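Long-range contacts in pseudopodium-enriched atypical kinase 1 (Homo sapiens, PDB 6BHC), which is classed as a pseudokinase, dimerises through helices flanking its kinase fold, and probably acts as a scaffold in tyrosine-kinase signalling: residues A[68-73]-A[87-92]; A[23-28]-A[384-389]; A[200-205]-A[275-280]; A[307-312]-A[325-330]; A[38-43]-A[113-118]. The protein carries 1 engineered substitution. All blocks are in the same frame, centred on the assembly; numbering follows the deposited sequence.

Contact 1: residues A[68-73]-A[87-92]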
# COMPACT_ATOMS: atom_id res chain seq x y z
N ALA A 68 15.04 -9.60 34.71
CA ALA A 68 15.78 -10.45 33.80
C ALA A 68 16.84 -11.24 34.56
O ALA A 68 17.01 -11.10 35.78
CB ALA A 68 16.40 -9.62 32.68
N GLY A 69 17.58 -12.07 33.83
CA GLY A 69 18.62 -12.90 34.43
C GLY A 69 19.85 -12.14 34.88
O GLY A 69 20.65 -12.69 35.64
N ASP A 70 20.03 -10.90 34.43
CA ASP A 70 21.21 -10.13 34.76
C ASP A 70 20.92 -8.82 35.48
O ASP A 70 21.87 -8.18 35.97
CB ASP A 70 22.03 -9.81 33.49
CG ASP A 70 21.25 -8.97 32.49
OD1 ASP A 70 20.00 -8.97 32.56
OD2 ASP A 70 21.89 -8.32 31.64
N ALA A 71 19.67 -8.39 35.57
CA ALA A 71 19.37 -7.07 36.11
C ALA A 71 17.89 -6.97 36.44
O ALA A 71 17.10 -7.87 36.13
CB ALA A 71 19.77 -5.97 35.12
N VAL A 72 17.53 -5.86 37.07
CA VAL A 72 16.15 -5.48 37.32
C VAL A 72 15.88 -4.19 36.56
O VAL A 72 16.77 -3.35 36.38
CB VAL A 72 15.87 -5.33 38.83
CG1 VAL A 72 16.61 -4.13 39.41
CG2 VAL A 72 14.38 -5.23 39.09
N TYR A 73 14.64 -4.04 36.09
CA TYR A 73 14.26 -2.92 35.23
C TYR A 73 13.20 -2.07 35.90
O TYR A 73 12.27 -2.59 36.53
CB TYR A 73 13.74 -3.40 33.88
CG TYR A 73 14.81 -3.94 32.96
CD1 TYR A 73 15.50 -3.10 32.10
CD2 TYR A 73 15.12 -5.29 32.94
CE1 TYR A 73 16.47 -3.58 31.25
CE2 TYR A 73 16.09 -5.79 32.09
CZ TYR A 73 16.76 -4.93 31.25
OH TYR A 73 17.73 -5.42 30.40
N ALA A 87 14.08 3.19 30.47
CA ALA A 87 14.11 2.12 31.46
C ALA A 87 15.46 2.12 32.14
O ALA A 87 16.50 2.24 31.48
CB ALA A 87 13.84 0.76 30.80
N VAL A 88 15.45 1.99 33.47
CA VAL A 88 16.67 1.94 34.27
C VAL A 88 17.01 0.48 34.52
O VAL A 88 16.22 -0.26 35.13
CB VAL A 88 16.50 2.70 35.59
CG1 VAL A 88 17.66 2.41 36.52
CG2 VAL A 88 16.39 4.20 35.32
N LYS A 89 18.18 0.06 34.05
CA LYS A 89 18.63 -1.32 34.18
C LYS A 89 19.70 -1.37 35.27
O LYS A 89 20.80 -0.84 35.09
CB LYS A 89 19.17 -1.84 32.84
CG LYS A 89 19.66 -3.27 32.87
CD LYS A 89 20.26 -3.69 31.54
CE LYS A 89 20.76 -5.12 31.58
NZ LYS A 89 21.31 -5.57 30.27
N ILE A 90 19.38 -2.01 36.39
CA ILE A 90 20.28 -2.11 37.53
C ILE A 90 20.86 -3.52 37.54
O ILE A 90 20.17 -4.48 37.89
CB ILE A 90 19.55 -1.80 38.85
CG1 ILE A 90 18.76 -0.50 38.74
CG2 ILE A 90 20.56 -1.71 39.99
CD1 ILE A 90 17.95 -0.18 39.97
N CYS A 91 22.13 -3.64 37.16
CA CYS A 91 22.75 -4.94 36.96
C CYS A 91 23.10 -5.60 38.29
O CYS A 91 23.23 -4.95 39.33
CB CYS A 91 24.01 -4.78 36.09
SG CYS A 91 23.68 -4.00 34.49
N LYS A 92 23.24 -6.93 38.25
CA LYS A 92 23.46 -7.69 39.47
C LYS A 92 24.93 -7.70 39.89
O LYS A 92 25.22 -7.86 41.08
CB LYS A 92 22.95 -9.11 39.30
CG LYS A 92 21.45 -9.21 39.06
CD LYS A 92 20.99 -10.65 38.89
CE LYS A 92 19.49 -10.74 38.68
NZ LYS A 92 19.04 -12.15 38.47

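Contact 2: residues A[23-28]-A[384-389]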
# COMPACT_ATOMS: atom_id res chain seq x y z
N LEU A 23 10.74 -8.30 -10.72
CA LEU A 23 10.09 -7.10 -10.20
C LEU A 23 9.54 -7.33 -8.80
O LEU A 23 9.74 -6.50 -7.90
CB LEU A 23 8.98 -6.65 -11.15
CG LEU A 23 9.41 -6.02 -12.48
CD1 LEU A 23 8.20 -5.76 -13.35
CD2 LEU A 23 10.18 -4.73 -12.23
N HIS A 24 8.84 -8.44 -8.60
CA HIS A 24 8.29 -8.74 -7.28
C HIS A 24 9.40 -8.93 -6.26
O HIS A 24 9.30 -8.45 -5.12
CB HIS A 24 7.41 -9.98 -7.34
CG HIS A 24 6.00 -9.70 -7.75
ND1 HIS A 24 5.25 -10.57 -8.52
CD2 HIS A 24 5.19 -8.64 -7.49
CE1 HIS A 24 4.05 -10.06 -8.73
NE2 HIS A 24 3.99 -8.89 -8.11
N THR A 25 10.47 -9.63 -6.64
CA THR A 25 11.57 -9.89 -5.71
C THR A 25 12.25 -8.60 -5.29
O THR A 25 12.49 -8.37 -4.10
CB THR A 25 12.56 -10.86 -6.34
OG1 THR A 25 11.91 -12.11 -6.62
CG2 THR A 25 13.74 -11.11 -5.41
N ASP A 26 12.58 -7.74 -6.26
CA ASP A 26 13.21 -6.47 -5.93
C ASP A 26 12.28 -5.56 -5.14
O ASP A 26 12.73 -4.80 -4.28
CB ASP A 26 13.68 -5.76 -7.20
CG ASP A 26 14.71 -6.58 -7.97
OD1 ASP A 26 15.37 -7.44 -7.36
OD2 ASP A 26 14.86 -6.35 -9.19
N ALA A 27 10.97 -5.62 -5.42
CA ALA A 27 10.02 -4.78 -4.68
C ALA A 27 9.89 -5.24 -3.24
O ALA A 27 9.89 -4.41 -2.32
CB ALA A 27 8.66 -4.80 -5.38
N LEU A 28 9.79 -6.55 -3.01
CA LEU A 28 9.66 -7.06 -1.65
C LEU A 28 10.90 -6.78 -0.82
O LEU A 28 10.80 -6.55 0.39
CB LEU A 28 9.36 -8.56 -1.67
CG LEU A 28 7.92 -8.97 -2.01
CD1 LEU A 28 7.80 -10.48 -2.06
CD2 LEU A 28 6.95 -8.39 -0.99
N ILE A 384 3.36 -17.28 -6.50
CA ILE A 384 2.01 -17.04 -6.01
C ILE A 384 2.04 -16.34 -4.66
O ILE A 384 1.30 -15.39 -4.42
CB ILE A 384 1.22 -18.37 -5.94
CG1 ILE A 384 1.01 -18.93 -7.35
CG2 ILE A 384 -0.11 -18.17 -5.23
CD1 ILE A 384 0.26 -20.24 -7.37
N LYS A 385 2.91 -16.80 -3.75
CA LYS A 385 2.99 -16.20 -2.42
C LYS A 385 3.49 -14.76 -2.49
O LYS A 385 3.01 -13.90 -1.75
CB LYS A 385 3.88 -17.03 -1.51
CG LYS A 385 3.29 -18.38 -1.14
CD LYS A 385 2.18 -18.25 -0.11
CE LYS A 385 2.73 -17.75 1.22
NZ LYS A 385 1.68 -17.70 2.28
N ARG A 386 4.45 -14.48 -3.38
CA ARG A 386 4.92 -13.11 -3.54
C ARG A 386 3.82 -12.21 -4.08
O ARG A 386 3.70 -11.05 -3.69
CB ARG A 386 6.14 -13.07 -4.46
CG ARG A 386 7.40 -13.67 -3.86
CD ARG A 386 8.62 -13.26 -4.65
NE ARG A 386 9.86 -13.78 -4.09
CZ ARG A 386 10.60 -14.74 -4.65
NH1 ARG A 386 10.22 -15.27 -5.80
NH2 ARG A 386 11.71 -15.15 -4.06
N THR A 387 2.99 -12.75 -4.99
CA THR A 387 1.88 -11.98 -5.53
C THR A 387 0.85 -11.68 -4.45
O THR A 387 0.35 -10.55 -4.34
CB THR A 387 1.24 -12.73 -6.69
OG1 THR A 387 2.22 -12.96 -7.71
CG2 THR A 387 0.08 -11.93 -7.28
N LEU A 388 0.51 -12.68 -3.63
CA LEU A 388 -0.46 -12.48 -2.56
C LEU A 388 0.02 -11.44 -1.56
O LEU A 388 -0.73 -10.54 -1.16
CB LEU A 388 -0.75 -13.81 -1.86
CG LEU A 388 -1.50 -14.84 -2.70
CD1 LEU A 388 -1.60 -16.17 -1.95
CD2 LEU A 388 -2.88 -14.32 -3.06
N LEU A 389 1.29 -11.54 -1.14
CA LEU A 389 1.81 -10.58 -0.17
C LEU A 389 1.86 -9.18 -0.76
O LEU A 389 1.57 -8.19 -0.06
CB LEU A 389 3.20 -11.02 0.30
CG LEU A 389 3.83 -10.13 1.38
CD1 LEU A 389 2.93 -10.06 2.61
CD2 LEU A 389 5.21 -10.63 1.75

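Contact 3: residues A[200-205]-A[275-280]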
# COMPACT_ATOMS: atom_id res chain seq x y z
N THR A 200 29.52 -15.53 20.23
CA THR A 200 28.57 -16.51 20.73
C THR A 200 28.02 -16.03 22.07
O THR A 200 28.79 -15.60 22.94
CB THR A 200 29.23 -17.89 20.90
OG1 THR A 200 30.30 -17.79 21.84
CG2 THR A 200 29.77 -18.39 19.57
N HIS A 201 26.70 -16.10 22.22
CA HIS A 201 26.06 -15.58 23.43
C HIS A 201 26.42 -16.43 24.65
O HIS A 201 26.79 -15.89 25.70
CB HIS A 201 24.55 -15.51 23.23
CG HIS A 201 23.83 -14.81 24.33
ND1 HIS A 201 23.50 -15.43 25.52
CD2 HIS A 201 23.36 -13.54 24.43
CE1 HIS A 201 22.86 -14.57 26.30
NE2 HIS A 201 22.76 -13.42 25.66
N CYS A 202 26.29 -17.75 24.53
CA CYS A 202 26.70 -18.74 25.52
C CYS A 202 25.84 -18.75 26.78
O CYS A 202 26.16 -19.48 27.73
CB CYS A 202 28.17 -18.58 25.92
SG CYS A 202 29.34 -18.79 24.57
N ASP A 203 24.77 -17.97 26.83
CA ASP A 203 23.90 -17.96 28.00
C ASP A 203 22.46 -17.68 27.56
O ASP A 203 21.77 -16.81 28.11
CB ASP A 203 24.38 -16.94 29.03
CG ASP A 203 23.73 -17.13 30.39
OD1 ASP A 203 23.39 -18.29 30.73
OD2 ASP A 203 23.56 -16.13 31.12
N LEU A 204 22.00 -18.42 26.56
CA LEU A 204 20.65 -18.24 26.03
C LEU A 204 19.66 -18.92 26.97
O LEU A 204 19.47 -20.14 26.92
CB LEU A 204 20.55 -18.80 24.61
CG LEU A 204 21.34 -18.03 23.55
CD1 LEU A 204 21.24 -18.72 22.20
CD2 LEU A 204 20.84 -16.60 23.46
N ARG A 205 19.04 -18.13 27.84
CA ARG A 205 18.02 -18.61 28.75
C ARG A 205 16.79 -17.72 28.63
O ARG A 205 16.89 -16.56 28.24
CB ARG A 205 18.53 -18.64 30.20
CG ARG A 205 19.57 -19.73 30.45
CD ARG A 205 20.10 -19.73 31.88
NE ARG A 205 21.00 -18.60 32.14
CZ ARG A 205 20.71 -17.58 32.93
NH1 ARG A 205 19.54 -17.54 33.57
NH2 ARG A 205 21.58 -16.60 33.11
N LYS A 275 31.99 -23.78 16.86
CA LYS A 275 31.21 -22.60 17.21
C LYS A 275 29.72 -22.83 16.96
O LYS A 275 29.08 -22.07 16.24
CB LYS A 275 31.70 -21.38 16.42
CG LYS A 275 33.07 -20.88 16.85
CD LYS A 275 33.05 -20.42 18.29
CE LYS A 275 34.40 -19.87 18.72
NZ LYS A 275 34.38 -19.36 20.12
N LYS A 276 29.18 -23.88 17.58
CA LYS A 276 27.78 -24.23 17.46
C LYS A 276 27.08 -24.18 18.82
O LYS A 276 26.09 -24.87 19.04
CB LYS A 276 27.62 -25.61 16.83
CG LYS A 276 28.17 -25.73 15.42
CD LYS A 276 27.24 -25.11 14.40
CE LYS A 276 27.73 -25.36 12.98
NZ LYS A 276 27.82 -26.81 12.66
N CYS A 277 27.60 -23.36 19.73
CA CYS A 277 27.07 -23.32 21.09
C CYS A 277 25.67 -22.71 21.13
O CYS A 277 24.77 -23.24 21.79
CB CYS A 277 28.02 -22.53 22.00
SG CYS A 277 27.42 -22.34 23.70
N ASP A 278 25.47 -21.59 20.43
CA ASP A 278 24.16 -20.93 20.48
C ASP A 278 23.08 -21.75 19.80
O ASP A 278 21.92 -21.73 20.23
CB ASP A 278 24.25 -19.54 19.85
CG ASP A 278 25.03 -18.56 20.70
OD1 ASP A 278 25.22 -18.83 21.91
OD2 ASP A 278 25.46 -17.51 20.17
N GLU A 279 23.43 -22.49 18.74
CA GLU A 279 22.46 -23.37 18.10
C GLU A 279 22.00 -24.46 19.06
O GLU A 279 20.80 -24.78 19.12
CB GLU A 279 23.05 -23.98 16.83
CG GLU A 279 23.18 -23.01 15.66
CD GLU A 279 24.39 -22.09 15.77
OE1 GLU A 279 25.13 -22.18 16.77
OE2 GLU A 279 24.61 -21.28 14.84
N PHE A 280 22.93 -25.05 19.82
CA PHE A 280 22.56 -26.10 20.75
C PHE A 280 21.66 -25.58 21.87
O PHE A 280 20.71 -26.25 22.27
CB PHE A 280 23.83 -26.74 21.34
CG PHE A 280 23.55 -27.85 22.31
CD1 PHE A 280 23.35 -29.15 21.86
CD2 PHE A 280 23.51 -27.60 23.67
CE1 PHE A 280 23.10 -30.17 22.76
CE2 PHE A 280 23.26 -28.62 24.57
CZ PHE A 280 23.06 -29.91 24.11

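Contact 4: residues A[307-312]-A[325-330]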
# COMPACT_ATOMS: atom_id res chain seq x y z
N TYR A 307 23.91 -39.67 22.03
CA TYR A 307 22.53 -40.04 21.77
C TYR A 307 22.18 -39.87 20.29
O TYR A 307 22.96 -39.35 19.49
CB TYR A 307 21.60 -39.19 22.63
CG TYR A 307 21.87 -37.70 22.54
CD1 TYR A 307 22.81 -37.10 23.37
CD2 TYR A 307 21.20 -36.91 21.62
CE1 TYR A 307 23.07 -35.74 23.29
CE2 TYR A 307 21.45 -35.55 21.53
CZ TYR A 307 22.39 -34.98 22.37
OH TYR A 307 22.64 -33.63 22.29
N THR A 308 20.99 -40.33 19.94
CA THR A 308 20.43 -40.22 18.60
C THR A 308 19.11 -39.45 18.66
O THR A 308 18.77 -38.84 19.68
CB THR A 308 20.25 -41.61 17.98
OG1 THR A 308 19.37 -42.39 18.80
CG2 THR A 308 21.59 -42.32 17.85
N ARG A 309 18.36 -39.50 17.56
CA ARG A 309 17.10 -38.77 17.50
C ARG A 309 16.04 -39.42 18.38
O ARG A 309 15.24 -38.73 19.01
CB ARG A 309 16.63 -38.69 16.04
CG ARG A 309 15.82 -37.44 15.70
CD ARG A 309 14.34 -37.61 16.03
NE ARG A 309 13.54 -36.55 15.43
CZ ARG A 309 12.21 -36.48 15.49
NH1 ARG A 309 11.56 -35.48 14.91
NH2 ARG A 309 11.53 -37.43 16.12
N ALA A 310 16.03 -40.75 18.44
CA ALA A 310 15.04 -41.47 19.23
C ALA A 310 15.29 -41.36 20.73
O ALA A 310 14.39 -41.69 21.51
CB ALA A 310 15.01 -42.95 18.82
N ASP A 311 16.47 -40.92 21.15
CA ASP A 311 16.76 -40.80 22.57
C ASP A 311 16.18 -39.52 23.17
O ASP A 311 15.92 -39.48 24.38
CB ASP A 311 18.27 -40.85 22.81
CG ASP A 311 18.88 -42.16 22.38
OD1 ASP A 311 18.28 -43.23 22.62
OD2 ASP A 311 19.98 -42.13 21.78
N LEU A 312 15.98 -38.48 22.36
CA LEU A 312 15.47 -37.22 22.88
C LEU A 312 14.00 -37.37 23.30
O LEU A 312 13.24 -38.13 22.70
CB LEU A 312 15.60 -36.12 21.84
CG LEU A 312 17.02 -35.66 21.51
CD1 LEU A 312 17.02 -34.67 20.36
CD2 LEU A 312 17.69 -35.06 22.74
N LEU A 325 8.69 -28.12 14.92
CA LEU A 325 9.49 -27.71 16.07
C LEU A 325 10.25 -28.89 16.66
O LEU A 325 11.38 -28.72 17.15
CB LEU A 325 8.61 -27.05 17.13
CG LEU A 325 8.02 -25.69 16.76
CD1 LEU A 325 7.00 -25.25 17.81
CD2 LEU A 325 9.11 -24.65 16.61
N GLN A 326 9.66 -30.08 16.63
CA GLN A 326 10.37 -31.27 17.08
C GLN A 326 11.57 -31.57 16.19
O GLN A 326 12.67 -31.83 16.68
CB GLN A 326 9.42 -32.47 17.12
CG GLN A 326 10.10 -33.80 17.42
CD GLN A 326 10.44 -33.97 18.89
OE1 GLN A 326 9.72 -34.65 19.62
NE2 GLN A 326 11.54 -33.37 19.32
N GLN A 327 11.36 -31.53 14.87
CA GLN A 327 12.46 -31.77 13.94
C GLN A 327 13.52 -30.69 14.06
O GLN A 327 14.72 -30.97 13.97
CB GLN A 327 11.93 -31.86 12.51
CG GLN A 327 12.99 -32.08 11.45
CD GLN A 327 13.63 -33.46 11.51
OE1 GLN A 327 13.12 -34.37 12.18
NE2 GLN A 327 14.75 -33.63 10.82
N LEU A 328 13.10 -29.44 14.27
CA LEU A 328 14.05 -28.34 14.42
C LEU A 328 14.91 -28.53 15.66
O LEU A 328 16.12 -28.30 15.63
CB LEU A 328 13.31 -27.01 14.47
CG LEU A 328 14.18 -25.78 14.71
CD1 LEU A 328 15.20 -25.64 13.60
CD2 LEU A 328 13.32 -24.52 14.82
N ALA A 329 14.30 -28.94 16.77
CA ALA A 329 15.05 -29.16 18.00
C ALA A 329 16.03 -30.32 17.85
O ALA A 329 17.18 -30.22 18.30
CB ALA A 329 14.10 -29.41 19.17
N SER A 330 15.60 -31.41 17.22
CA SER A 330 16.49 -32.55 17.03
C SER A 330 17.71 -32.17 16.21
O SER A 330 18.82 -32.66 16.48
CB SER A 330 15.73 -33.70 16.35
OG SER A 330 14.57 -34.04 17.09

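Contact 5: residues A[38-43]-A[113-118]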
# COMPACT_ATOMS: atom_id res chain seq x y z
N LEU A 38 11.42 1.80 9.38
CA LEU A 38 10.29 2.32 10.16
C LEU A 38 10.27 1.73 11.56
O LEU A 38 9.92 2.43 12.52
CB LEU A 38 8.98 2.03 9.43
CG LEU A 38 8.74 2.80 8.13
CD1 LEU A 38 7.41 2.40 7.51
CD2 LEU A 38 8.81 4.30 8.36
N PHE A 39 10.62 0.45 11.70
CA PHE A 39 10.63 -0.18 13.02
C PHE A 39 11.87 0.19 13.83
O PHE A 39 11.86 0.01 15.06
CB PHE A 39 10.55 -1.70 12.89
CG PHE A 39 9.17 -2.20 12.54
CD1 PHE A 39 8.22 -2.39 13.53
CD2 PHE A 39 8.83 -2.50 11.24
CE1 PHE A 39 6.96 -2.86 13.22
CE2 PHE A 39 7.57 -2.96 10.91
CZ PHE A 39 6.64 -3.15 11.91
N MET A 40 12.92 0.70 13.19
CA MET A 40 14.17 1.04 13.87
C MET A 40 14.35 2.53 14.07
O MET A 40 15.40 2.95 14.57
CB MET A 40 15.36 0.47 13.10
CG MET A 40 15.45 -1.05 13.08
SD MET A 40 15.79 -1.75 14.71
CE MET A 40 17.42 -1.08 15.04
N ALA A 41 13.36 3.35 13.70
CA ALA A 41 13.50 4.79 13.81
C ALA A 41 13.50 5.23 15.27
O ALA A 41 12.86 4.61 16.13
CB ALA A 41 12.38 5.50 13.05
N GLY A 42 14.23 6.30 15.55
CA GLY A 42 14.32 6.86 16.88
C GLY A 42 15.74 7.32 17.17
O GLY A 42 16.71 6.87 16.57
N GLN A 43 15.85 8.25 18.13
CA GLN A 43 17.16 8.75 18.53
C GLN A 43 17.94 7.66 19.26
O GLN A 43 17.40 6.95 20.11
CB GLN A 43 17.01 9.98 19.42
CG GLN A 43 18.32 10.53 19.94
CD GLN A 43 18.14 11.75 20.83
OE1 GLN A 43 17.06 12.32 20.90
NE2 GLN A 43 19.21 12.14 21.51
N VAL A 113 23.56 -1.80 15.59
CA VAL A 113 22.23 -1.93 16.17
C VAL A 113 21.42 -2.98 15.41
O VAL A 113 21.59 -3.18 14.20
CB VAL A 113 21.49 -0.58 16.18
CG1 VAL A 113 22.26 0.43 17.03
CG2 VAL A 113 21.31 -0.06 14.76
N HIS A 114 20.56 -3.69 16.14
CA HIS A 114 19.72 -4.72 15.55
C HIS A 114 18.39 -4.73 16.30
O HIS A 114 18.33 -4.48 17.50
CB HIS A 114 20.38 -6.10 15.61
CG HIS A 114 19.68 -7.14 14.80
ND1 HIS A 114 18.61 -7.86 15.28
CD2 HIS A 114 19.89 -7.57 13.54
CE1 HIS A 114 18.19 -8.70 14.35
NE2 HIS A 114 18.95 -8.55 13.28
N PHE A 115 17.33 -5.05 15.56
CA PHE A 115 15.97 -5.00 16.10
C PHE A 115 15.80 -5.94 17.30
O PHE A 115 15.02 -5.64 18.21
CB PHE A 115 14.98 -5.35 14.99
CG PHE A 115 13.54 -5.17 15.37
CD1 PHE A 115 12.98 -3.91 15.49
CD2 PHE A 115 12.72 -6.28 15.58
CE1 PHE A 115 11.65 -3.74 15.82
CE2 PHE A 115 11.39 -6.12 15.92
CZ PHE A 115 10.86 -4.85 16.03
N ASN A 116 16.53 -7.05 17.33
CA ASN A 116 16.35 -8.08 18.34
C ASN A 116 17.53 -8.18 19.30
O ASN A 116 17.66 -9.18 20.01
CB ASN A 116 16.09 -9.43 17.67
CG ASN A 116 14.89 -9.40 16.76
OD1 ASN A 116 15.02 -9.53 15.54
ND2 ASN A 116 13.71 -9.24 17.34
N ILE A 117 18.39 -7.17 19.35
CA ILE A 117 19.52 -7.13 20.26
C ILE A 117 19.43 -5.85 21.08
O ILE A 117 19.13 -4.78 20.54
CB ILE A 117 20.86 -7.23 19.51
CG1 ILE A 117 20.94 -8.55 18.74
CG2 ILE A 117 22.04 -7.11 20.48
CD1 ILE A 117 22.26 -8.81 18.07
N GLN A 118 19.68 -5.97 22.38
CA GLN A 118 19.45 -4.86 23.29
C GLN A 118 20.38 -3.69 22.99
O GLN A 118 21.58 -3.87 22.79
CB GLN A 118 19.64 -5.31 24.74
CG GLN A 118 19.32 -4.23 25.76
CD GLN A 118 19.27 -4.76 27.17
OE1 GLN A 118 20.14 -5.51 27.60
NE2 GLN A 118 18.23 -4.37 27.91

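Contact 1: residues A[68-73]-A[87-92]
Tyr-73 and Lys-89 run alongside each other in one direction, the extended lysine chain running past the phenol. Lys-89 CG meets Tyr-73 CE1 at 3.6 Å, and farther out Lys-89 CD meets Tyr-73 OH at 3.3 Å. With CG anti to the backbone N (chi1 -179°), Lys-89 also sends CG against Ala-71 CB, at 3.5 Å. Asp-70 crosses the lysine at about a right angle, and its OD2 forms a salt bridge with Lys-89 NZ at 3.1 Å, met on the syn side and 24° out of the carboxylate plane. Gln-118 OE1 is a second partner of that ammonium, and Gln-118 NE2 bonds Tyr-73 OH. A methionine in place of Lys-89 would probably leave Asp-70 and Gln-118 OE1 without their shared cation. On the other face of the sheet Val-72 CG1 packs on Ile-90 CB at 3.8 Å. The strands are antiparallel; Val-72 N to Ile-90 O (3.1 Å) and Ile-90 N to Val-72 O (2.9 Å) close the hydrogen-bonded pair. Lys-89, after Ala-87 and Val-88, fits the beta3 lysine of protein kinases. Strand 85-91 runs between strands 71-78 and 143-150, with Lys-89 also touching Val-148; Ala-68 and Tyr-73 pack on Leu-210 of strand 209-212, and Asp-70 touches Asn-242.

Contact 2: residues A[23-28]-A[384-389]
His-24 faces helix 371-396, its CE1 3.6 Å from Thr-387 OG1, and its CB lies near Arg-386 CD. That hydroxyl is bonded to Asp-383 O of its own helix. Next, Thr-25 places OG1 over one face of the Arg-386 guanidinium, above its centre and 3.5 Å from CZ of that arginine; OG1 is itself bonded to Arg-21 O. The two helical segments cross at 51° with axes 10.2 Å apart, and they belong to the helices flanking the kinase fold, consistent with the split helical dimerisation region known in the PEAK family. The second subunit supports that reading: its His-24 ring meets His-24 here, and its Leu-388 packs on Leu-23. One turn after His-24, Leu-28 lays CD1 against Arg-386 CG at 3.7 Å, near the edge of the guanidinium. The arginine chain is extended from CG to NE, and NE bonds Leu-415 O of helix 406-417, so three helices meet at this side chain. An alanine at Arg-386 would probably leave Thr-25 OG1 without the guanidinium it lies over, Leu-28 CD1 with little of the chain it packs on, and Leu-415 O without that donor. The other branch of Leu-28, CD2, reaches Leu-389 CD2 at 3.9 Å.

Contact 3: residues A[200-205]-A[275-280]
The loop 200-205 passes the start of helix 277-289 with Cys-202 CA 6.1 Å from Asp-278 CA, and the successive amides of His-201 and Cys-202 point at one carboxylate. Asp-278 takes both through syn lone pairs: OD2 receives His-201 N at 2.8 Å (N-H...O 166°) and OD1 receives Cys-202 N at 3.0 Å (175°). With each oxygen on its own amide, the buried carboxylate is restrained from turning about chi2. Leu-204 crosses the aspartate at about a right angle, its CD1 3.9 Å from Asp-278 CB. Its other branch, CD2, lies over one face of the His-201 ring, offset toward the rim. Cys-277 adds a sulfur contact, its SG 4.1 Å from Cys-202 SG, much too long for a disulfide. The His-201 ring is fixed from two directions, since ND1 accepts Asp-203 N at 3.1 Å while NE2 bonds Ser-241 O. Arg-205 grips Asp-203 side-on, NE to OD1 and NH2 to OD2, both 2.8 Å, and Glu-207 pairs with the same guanidinium. His-201, Cys-202 and Asp-203 stand where kinases carry His-Arg-Asp, and an aspartate of helix alphaF that holds the backbone of the loop equivalent to the catalytic loop, as Asp-278 does, is a hallmark of the protein kinase fold.

Contact 4: residues A[307-312]-A[325-330]
This is a loop-to-helix contact in the C-lobe, polar at its outer end and apolar within: Arg-309 and Leu-312 of the loop after helix 295-298 lean on Gln-326, Gln-327 and Ser-330 of helix 322-332. CG of Arg-309 passes Ser-330 CB at 3.8 Å, and the bend at chi2 (-85°) then sets CD near Ser-330 OG. NH1 of Arg-309 sits 3.4 Å from Gln-326 CG and makes a weak hydrogen bond of 3.3 Å to Gln-327 OE1, with the guanidinium and amide planes 31° apart. Gln-326 CD lies over one guanidinium face. Arg-309 is poorly ordered, which fits so light a grip at an exposed end. Ser-330 OG is turned to its own helix, bonding Gln-326 O at 2.9 Å; that carbonyl also takes Ser-330 N, and the two donors arrive from opposite faces of its plane. Leu-312 closes the buried side, its CD1 4.0 Å from Ser-330 CA, and packs also on Tyr-287 of helix 277-289. The loop's bend is braced internally by Asp-311 OD2, which accepts Thr-308 N (2.8 Å) and Thr-308 OG1 (3.1 Å) from the same face of the carboxylate plane. Gln-326 adds bonds to Ile-315 N and Tyr-287 OH. Such docking of the segment that probably links the alphaG and alphaH regions belongs to the kinase C-lobe, with helix 322-332 the likely alphaH.

Contact 5: residues A[38-43]-A[113-118]
Met-40 reaches across to the His-114 to Ile-117 turn. From CB, CG stands beside the backbone N, anti to the carbonyl carbon (chi1 -67°), and the further bends at chi2 and chi3 carry SD to Phe-115 and CE to Val-113. SD meets the backbone and ring of Phe-115, 3.5 Å from its CA and 3.6 Å from its CD1. The sulfur is in the plane of that ring, 5.0 Å from the centroid and 89° off the normal, so it approaches the edge. The terminal CE lies 4.0 Å from both Val-113 CG2 and His-114 C. Beside it Phe-39 CB touches Phe-115 CE1 at 3.7 Å, the two ring planes being 79° apart. Trp-409 of the C-terminal helices joins them, stacked on Phe-39 and edge-to-face with Phe-115. The type I turn is braced within by Asn-116 N bonded to His-114 ND1. An in-plane Met-aromatic contact thus joins the end of helix 16-39 to what probably corresponds to the alphaC-beta4 loop of the kinase fold.

Overall arrangement
Contacts 1 and 5 join directly: Gln-118 bonds Tyr-73 OH through NE2 (2.8 Å) and Lys-89 NZ through OE1 (2.9 Å), so the segment held by the end of helix 16-39 reaches the cleft that corresponds to the nucleotide site of active kinases. Contact 3 lies on the C-lobe side of that cleft, its nearest atoms about 5 Å from contact 1. Contact 4 continues the C-lobe from contact 3, touching it where Phe-280 CE1 packs on Tyr-307 OH at 3.5 Å. Contact 2 lies at the dimer region, its centre about 42 Å from that of contact 1. Helix 16-39 serves contacts 2 and 5, whose centres are about 25 Å apart, and so connects the dimer region with the kinase fold.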